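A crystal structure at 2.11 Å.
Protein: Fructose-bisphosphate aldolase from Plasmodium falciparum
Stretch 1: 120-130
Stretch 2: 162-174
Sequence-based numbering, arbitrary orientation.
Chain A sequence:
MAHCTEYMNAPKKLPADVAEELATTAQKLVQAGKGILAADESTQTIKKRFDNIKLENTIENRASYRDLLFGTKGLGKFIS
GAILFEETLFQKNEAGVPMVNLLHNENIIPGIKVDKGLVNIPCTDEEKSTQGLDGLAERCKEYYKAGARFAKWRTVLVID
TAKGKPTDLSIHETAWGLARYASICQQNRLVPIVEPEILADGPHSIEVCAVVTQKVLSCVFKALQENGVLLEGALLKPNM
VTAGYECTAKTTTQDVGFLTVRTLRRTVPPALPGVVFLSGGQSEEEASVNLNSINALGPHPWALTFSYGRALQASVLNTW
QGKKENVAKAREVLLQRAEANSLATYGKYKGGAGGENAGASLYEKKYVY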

ATOM      1  N   ASN A 120     -18.983 -14.333   1.082  1.00 43.04           N
ATOM      2  CA  ASN A 120     -18.099 -14.403  -0.078  1.00 39.87           C
ATOM      3  C   ASN A 120     -17.697 -13.029  -0.601  1.00 38.85           C
ATOM      4  O   ASN A 120     -18.512 -12.110  -0.651  1.00 41.01           O
ATOM      5  N   ILE A 121     -16.432 -12.896  -0.985  1.00 44.24           N
ATOM      6  CA  ILE A 121     -15.954 -11.679  -1.626  1.00 40.49           C
ATOM      7  C   ILE A 121     -16.197 -11.761  -3.126  1.00 47.62           C
ATOM      8  O   ILE A 121     -15.787 -12.728  -3.768  1.00 48.60           O
ATOM      9  N   PRO A 122     -16.880 -10.752  -3.687  1.00 43.38           N
ATOM     10  CA  PRO A 122     -17.096 -10.680  -5.135  1.00 42.46           C
ATOM     11  C   PRO A 122     -15.778 -10.698  -5.902  1.00 47.57           C
ATOM     12  O   PRO A 122     -14.761 -10.242  -5.373  1.00 45.78           O
ATOM     13  N   CYS A 123     -15.803 -11.236  -7.119  1.00 39.59           N
ATOM     14  CA  CYS A 123     -14.623 -11.324  -7.978  1.00 47.32           C
ATOM     15  C   CYS A 123     -13.524 -12.193  -7.370  1.00 46.50           C
ATOM     16  O   CYS A 123     -12.347 -12.030  -7.683  1.00 49.80           O
ATOM     17  N   THR A 124     -13.917 -13.112  -6.492  1.00 52.56           N
ATOM     18  CA  THR A 124     -12.990 -14.093  -5.939  1.00 49.38           C
ATOM     19  C   THR A 124     -13.610 -15.481  -6.003  1.00 55.06           C
ATOM     20  O   THR A 124     -14.810 -15.620  -6.236  1.00 57.92           O
ATOM     21  N   ASP A 125     -12.791 -16.506  -5.794  1.00 51.28           N
ATOM     22  CA  ASP A 125     -13.282 -17.878  -5.813  1.00 52.93           C
ATOM     23  C   ASP A 125     -13.756 -18.294  -4.425  1.00 52.18           C
ATOM     24  O   ASP A 125     -13.089 -19.062  -3.733  1.00 51.23           O
ATOM     25  N   GLU A 126     -14.911 -17.764  -4.029  1.00 54.36           N
ATOM     26  CA  GLU A 126     -15.539 -18.080  -2.748  1.00 63.59           C
ATOM     27  C   GLU A 126     -14.632 -17.817  -1.546  1.00 59.50           C
ATOM     28  O   GLU A 126     -14.720 -18.509  -0.533  1.00 59.05           O
ATOM     29  N   GLU A 127     -13.762 -16.818  -1.660  1.00 54.14           N
ATOM     30  CA  GLU A 127     -12.946 -16.404  -0.525  1.00 42.27           C
ATOM     31  C   GLU A 127     -13.781 -15.526   0.402  1.00 39.11           C
ATOM     32  O   GLU A 127     -14.479 -14.619  -0.048  1.00 45.53           O
ATOM     33  N   LYS A 128     -13.703 -15.802   1.699  1.00 48.73           N
ATOM     34  CA  LYS A 128     -14.648 -15.245   2.660  1.00 41.84           C
ATOM     35  C   LYS A 128     -14.257 -13.881   3.221  1.00 35.48           C
ATOM     36  O   LYS A 128     -13.081 -13.522   3.273  1.00 34.31           O
ATOM     37  N   SER A 129     -15.272 -13.133   3.642  1.00 41.25           N
ATOM     38  CA  SER A 129     -15.092 -11.878   4.361  1.00 38.41           C
ATOM     39  C   SER A 129     -16.033 -11.856   5.562  1.00 43.41           C
ATOM     40  O   SER A 129     -17.141 -12.388   5.495  1.00 47.13           O
ATOM     41  N   THR A 130     -15.598 -11.243   6.659  1.00 47.44           N
ATOM     42  CA  THR A 130     -16.381 -11.262   7.891  1.00 42.35           C
ATOM     43  C   THR A 130     -17.169  -9.968   8.098  1.00 46.74           C
ATOM     44  O   THR A 130     -16.634  -8.872   7.941  1.00 47.16           O
ATOM     45  N   ALA A 162      -2.507 -23.533  -6.359  1.00 53.10           N
ATOM     46  CA  ALA A 162      -2.911 -23.672  -7.751  1.00 59.91           C
ATOM     47  C   ALA A 162      -3.829 -22.527  -8.166  1.00 61.77           C
ATOM     48  O   ALA A 162      -3.766 -22.048  -9.298  1.00 70.54           O
ATOM     49  N   LYS A 163      -4.678 -22.090  -7.241  1.00 56.85           N
ATOM     50  CA  LYS A 163      -5.598 -20.989  -7.502  1.00 53.66           C
ATOM     51  C   LYS A 163      -5.073 -19.681  -6.920  1.00 49.02           C
ATOM     52  O   LYS A 163      -5.776 -18.670  -6.905  1.00 51.78           O
ATOM     53  N   GLY A 164      -3.834 -19.710  -6.439  1.00 52.20           N
ATOM     54  CA  GLY A 164      -3.198 -18.525  -5.894  1.00 50.87           C
ATOM     55  C   GLY A 164      -3.836 -18.022  -4.613  1.00 44.58           C
ATOM     56  O   GLY A 164      -3.736 -16.840  -4.284  1.00 41.70           O
ATOM     57  N   LYS A 165      -4.495 -18.920  -3.888  1.00 45.27           N
ATOM     58  CA  LYS A 165      -5.123 -18.565  -2.621  1.00 44.84           C
ATOM     59  C   LYS A 165      -4.129 -18.668  -1.467  1.00 40.95           C
ATOM     60  O   LYS A 165      -3.340 -19.611  -1.407  1.00 46.42           O
ATOM     61  N   PRO A 166      -4.167 -17.698  -0.538  1.00 45.27           N
ATOM     62  CA  PRO A 166      -5.074 -16.545  -0.551  1.00 44.32           C
ATOM     63  C   PRO A 166      -4.579 -15.404  -1.438  1.00 44.85           C
ATOM     64  O   PRO A 166      -3.394 -15.070  -1.417  1.00 43.75           O
ATOM     65  N   THR A 167      -5.488 -14.817  -2.212  1.00 39.29           N
ATOM     66  CA  THR A 167      -5.150 -13.695  -3.077  1.00 41.73           C
ATOM     67  C   THR A 167      -4.969 -12.420  -2.261  1.00 36.93           C
ATOM     68  O   THR A 167      -5.365 -12.362  -1.098  1.00 33.18           O
ATOM     69  N   ASP A 168      -4.375 -11.403  -2.879  1.00 42.01           N
ATOM     70  CA  ASP A 168      -4.123 -10.130  -2.208  1.00 43.22           C
ATOM     71  C   ASP A 168      -5.412  -9.471  -1.731  1.00 39.73           C
ATOM     72  O   ASP A 168      -5.445  -8.858  -0.664  1.00 44.25           O
ATOM     73  N   LEU A 169      -6.469  -9.594  -2.528  1.00 37.99           N
ATOM     74  CA  LEU A 169      -7.767  -9.047  -2.160  1.00 38.92           C
ATOM     75  C   LEU A 169      -8.300  -9.738  -0.909  1.00 34.93           C
ATOM     76  O   LEU A 169      -8.860  -9.093  -0.022  1.00 28.73           O
ATOM     77  N   SER A 170      -8.113 -11.053  -0.841  1.00 45.49           N
ATOM     78  CA  SER A 170      -8.548 -11.831   0.312  1.00 37.54           C
ATOM     79  C   SER A 170      -7.760 -11.458   1.561  1.00 35.39           C
ATOM     80  O   SER A 170      -8.328 -11.308   2.643  1.00 32.31           O
ATOM     81  N   ILE A 171      -6.449 -11.311   1.400  1.00 43.51           N
ATOM     82  CA  ILE A 171      -5.562 -11.007   2.515  1.00 38.00           C
ATOM     83  C   ILE A 171      -5.817  -9.612   3.076  1.00 34.96           C
ATOM     84  O   ILE A 171      -5.850  -9.420   4.293  1.00 40.43           O
ATOM     85  N   HIS A 172      -6.011  -8.640   2.190  1.00 38.66           N
ATOM     86  CA  HIS A 172      -6.155  -7.254   2.619  1.00 42.45           C
ATOM     87  C   HIS A 172      -7.528  -6.976   3.224  1.00 41.89           C
ATOM     88  O   HIS A 172      -7.645  -6.199   4.170  1.00 40.42           O
ATOM     89  N   GLU A 173      -8.564  -7.601   2.674  1.00 37.65           N
ATOM     90  CA  GLU A 173      -9.902  -7.479   3.244  1.00 44.29           C
ATOM     91  C   GLU A 173      -9.938  -8.108   4.633  1.00 38.85           C
ATOM     92  O   GLU A 173     -10.568  -7.579   5.550  1.00 38.03           O
ATOM     93  N   THR A 174      -9.253  -9.238   4.778  1.00 40.75           N
ATOM     94  CA  THR A 174      -9.105  -9.885   6.074  1.00 36.31           C
ATOM     95  C   THR A 174      -8.381  -8.964   7.047  1.00 34.42           C
ATOM     96  O   THR A 174      -8.841  -8.740   8.166  1.00 34.74           O
TER

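This is a mainly polar contact, in which acidic and hydroxyl side chains of a loop and short strand meet lysines, a helix N-terminus and the first turns of that helix, with a small apolar patch beside them. Together the two stretches bury 535 Å².

At one end, Asp125 points toward stretch 2 with chi1 in t. Its carboxylate takes two lysines. OD2 of Asp125 forms salt bridges with NZ of Lys163 at 3.0 Å and with NZ of Lys165 at 2.9 Å. NZ of Lys165 also donates to the backbone O of Asp125 at 2.8 Å. Both lysines have chi1 in m and the rest of the chain in t, so each is extended and reaches its full length to the aspartate. Lys165 is buried, and its charge is met by this residue.

Glu127 is covered most by the other stretch. It points toward the helix start, with chi1 m and chi2 t. OE1 of Glu127 accepts from OG1 of Thr167 at 2.7 Å. OE2 of Glu127 accepts a weak bond from the backbone N of Thr167 at 3.4 Å. The carboxylate thus holds both the hydroxyl and the amide of one residue. Thr167, chi1 p, is the N-cap of the helix; its OG1 accepts a weak capping bond from N of Ser170 at 3.4 Å. OE1 of Glu127 also lies 3.3 Å from CB of Ser170.

Ser170 points toward stretch 1 with chi1 t, and two waters meet at its hydroxyl. Water 1 donates to OE2 of Glu127 at 2.6 Å and to OG of Ser170 at 2.9 Å. Water 2 accepts from OG of Ser170 at 2.6 Å and donates to the backbone O of Lys128 at 2.7 Å. The CA-to-CB bond of Lys128 points away from stretch 2, and NZ of Lys128 donates to OD1 of Asn120 at 2.5 Å.

The apolar patch centres on Ile121 and Leu169, which both point in. Ile121 has chi1 m and chi2 t; Leu169 has chi1 t and chi2 p. CG2 of Ile121 lies 3.9 Å from CD2 of Leu169. CG2 of Thr124, chi1 p, approaches the same CD2 of Leu169 at 3.7 Å. CD1 of Ile121 reaches CG of Glu173 at 3.7 Å.

Glu173, chi1 t and chi2 p, extends past that isoleucine to the strand. OG of Ser129, chi1 t, donates to OE2 of Glu173 at 2.4 Å, a very short bond. OE1 of Glu173 is bonded elsewhere in the structure.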

ATOM      1  CB  ASN A 120     -18.763 -15.196  -1.206  1.00 53.38           C
ATOM      2  CG  ASN A 120     -18.766 -16.687  -0.948  1.00 63.56           C
ATOM      3  OD1 ASN A 120     -17.818 -17.233  -0.386  1.00 66.58           O
ATOM      4  ND2 ASN A 120     -19.836 -17.357  -1.364  1.00 73.18           N
ATOM      5  CB  ILE A 121     -14.454 -11.441  -1.372  1.00 38.46           C
ATOM      6  CG1 ILE A 121     -14.168 -11.342   0.126  1.00 33.26           C
ATOM      7  CG2 ILE A 121     -13.986 -10.181  -2.084  1.00 41.54           C
ATOM      8  CD1 ILE A 121     -12.704 -11.123   0.451  1.00 21.65           C
ATOM      9  CB  PRO A 122     -17.818  -9.343  -5.317  1.00 42.78           C
ATOM     10  CG  PRO A 122     -18.490  -9.103  -4.009  1.00 42.05           C
ATOM     11  CD  PRO A 122     -17.556  -9.656  -2.973  1.00 42.24           C
ATOM     12  CB  CYS A 123     -14.077  -9.926  -8.285  1.00 42.63           C
ATOM     13  SG  CYS A 123     -15.297  -8.803  -9.000  1.00 53.31           S
ATOM     14  CB  THR A 124     -12.606 -13.778  -4.476  1.00 41.72           C
ATOM     15  OG1 THR A 124     -13.774 -13.830  -3.647  1.00 44.11           O
ATOM     16  CG2 THR A 124     -11.965 -12.402  -4.366  1.00 42.26           C
ATOM     17  CB  ASP A 125     -12.200 -18.832  -6.318  1.00 58.46           C
ATOM     18  CG  ASP A 125     -12.706 -20.252  -6.484  1.00 72.41           C
ATOM     19  OD1 ASP A 125     -13.915 -20.427  -6.750  1.00 71.41           O
ATOM     20  OD2 ASP A 125     -11.897 -21.193  -6.346  1.00 75.87           O
ATOM     21  CB  GLU A 126     -16.004 -19.539  -2.730  1.00 68.75           C
ATOM     22  CG  GLU A 126     -17.078 -19.863  -3.754  1.00 79.64           C
ATOM     23  CD  GLU A 126     -17.545 -21.304  -3.673  1.00 95.45           C
ATOM     24  OE1 GLU A 126     -16.972 -22.073  -2.872  1.00 98.58           O
ATOM     25  OE2 GLU A 126     -18.484 -21.668  -4.411  1.00 98.89           O
ATOM     26  CB  GLU A 127     -11.687 -15.674  -0.992  1.00 38.76           C
ATOM     27  CG  GLU A 127     -10.718 -16.567  -1.752  1.00 45.22           C
ATOM     28  CD  GLU A 127      -9.379 -15.904  -2.002  1.00 46.32           C
ATOM     29  OE1 GLU A 127      -9.333 -14.916  -2.764  1.00 43.85           O
ATOM     30  OE2 GLU A 127      -8.371 -16.369  -1.429  1.00 46.51           O
ATOM     31  CB  LYS A 128     -14.842 -16.227   3.818  1.00 46.46           C
ATOM     32  CG  LYS A 128     -15.228 -17.630   3.383  1.00 49.34           C
ATOM     33  CD  LYS A 128     -16.520 -17.622   2.587  1.00 49.65           C
ATOM     34  CE  LYS A 128     -16.911 -19.024   2.154  1.00 65.60           C
ATOM     35  NZ  LYS A 128     -18.165 -19.021   1.351  1.00 75.12           N
ATOM     36  CB  SER A 129     -15.354 -10.681   3.448  1.00 42.51           C
ATOM     37  OG  SER A 129     -15.318  -9.465   4.173  1.00 43.59           O
ATOM     38  CB  THR A 130     -15.482 -11.499   9.118  1.00 39.61           C
ATOM     39  OG1 THR A 130     -14.369 -12.320   8.747  1.00 41.36           O
ATOM     40  CG2 THR A 130     -16.265 -12.189  10.218  1.00 42.03           C
ATOM     41  CB  ALA A 162      -3.597 -25.012  -7.973  1.00 63.99           C
ATOM     42  CB  LYS A 163      -6.984 -21.298  -6.933  1.00 56.28           C
ATOM     43  CG  LYS A 163      -7.679 -22.474  -7.600  1.00 62.49           C
ATOM     44  CD  LYS A 163      -9.075 -22.684  -7.038  1.00 68.55           C
ATOM     45  CE  LYS A 163      -9.795 -23.812  -7.758  1.00 81.10           C
ATOM     46  NZ  LYS A 163     -11.179 -24.008  -7.245  1.00 85.81           N
ATOM     47  CB  LYS A 165      -6.335 -19.459  -2.352  1.00 49.82           C
ATOM     48  CG  LYS A 165      -7.463 -19.311  -3.357  1.00 49.24           C
ATOM     49  CD  LYS A 165      -8.648 -20.183  -2.973  1.00 50.14           C
ATOM     50  CE  LYS A 165      -9.777 -20.053  -3.977  1.00 60.48           C
ATOM     51  NZ  LYS A 165     -10.952 -20.886  -3.604  1.00 69.30           N
ATOM     52  CB  PRO A 166      -5.101 -16.115   0.915  1.00 36.11           C
ATOM     53  CG  PRO A 166      -3.752 -16.482   1.422  1.00 34.15           C
ATOM     54  CD  PRO A 166      -3.356 -17.743   0.693  1.00 41.22           C
ATOM     55  CB  THR A 167      -6.232 -13.460  -4.148  1.00 48.36           C
ATOM     56  OG1 THR A 167      -7.462 -13.093  -3.512  1.00 40.14           O
ATOM     57  CG2 THR A 167      -6.448 -14.719  -4.973  1.00 56.94           C
ATOM     58  CB  ASP A 168      -3.369  -9.175  -3.137  1.00 51.18           C
ATOM     59  CG  ASP A 168      -1.976  -9.667  -3.471  1.00 55.21           C
ATOM     60  OD1 ASP A 168      -1.367 -10.355  -2.626  1.00 48.26           O
ATOM     61  OD2 ASP A 168      -1.491  -9.363  -4.581  1.00 64.70           O
ATOM     62  CB  LEU A 169      -8.761  -9.191  -3.315  1.00 37.06           C
ATOM     63  CG  LEU A 169     -10.192  -8.711  -3.062  1.00 39.49           C
ATOM     64  CD1 LEU A 169     -10.198  -7.272  -2.569  1.00 38.91           C
ATOM     65  CD2 LEU A 169     -11.031  -8.848  -4.323  1.00 44.03           C
ATOM     66  CB  SER A 170      -8.401 -13.326   0.032  1.00 41.14           C
ATOM     67  OG  SER A 170      -8.687 -14.091   1.191  1.00 45.45           O
ATOM     68  CB  ILE A 171      -4.081 -11.125   2.097  1.00 41.15           C
ATOM     69  CG1 ILE A 171      -3.762 -12.558   1.668  1.00 39.79           C
ATOM     70  CG2 ILE A 171      -3.162 -10.696   3.230  1.00 35.75           C
ATOM     71  CD1 ILE A 171      -2.336 -12.755   1.210  1.00 40.46           C
ATOM     72  CB  HIS A 172      -5.898  -6.295   1.457  1.00 48.19           C
ATOM     73  CG  HIS A 172      -5.665  -4.883   1.892  1.00 57.27           C
ATOM     74  ND1 HIS A 172      -4.648  -4.530   2.751  1.00 57.83           N
ATOM     75  CD2 HIS A 172      -6.322  -3.736   1.596  1.00 58.80           C
ATOM     76  CE1 HIS A 172      -4.684  -3.226   2.963  1.00 58.69           C
ATOM     77  NE2 HIS A 172      -5.691  -2.721   2.273  1.00 59.96           N
ATOM     78  CB  GLU A 173     -10.947  -8.127   2.332  1.00 42.07           C
ATOM     79  CG  GLU A 173     -12.259  -8.498   3.025  1.00 43.06           C
ATOM     80  CD  GLU A 173     -13.017  -7.299   3.576  1.00 52.10           C
ATOM     81  OE1 GLU A 173     -12.675  -6.149   3.229  1.00 55.83           O
ATOM     82  OE2 GLU A 173     -13.965  -7.511   4.363  1.00 55.62           O
ATOM     83  CB  THR A 174      -8.332 -11.213   5.956  1.00 38.33           C
ATOM     84  OG1 THR A 174      -9.178 -12.211   5.372  1.00 44.34           O
ATOM     85  CG2 THR A 174      -7.865 -11.688   7.324  1.00 34.44           C
TER
HETATM   86  O   HOH W   1      -8.482 -16.962   1.066  1.00 39.50           O
HETATM   87  O   HOH W   2     -10.578 -14.562   2.854  1.00 35.65           O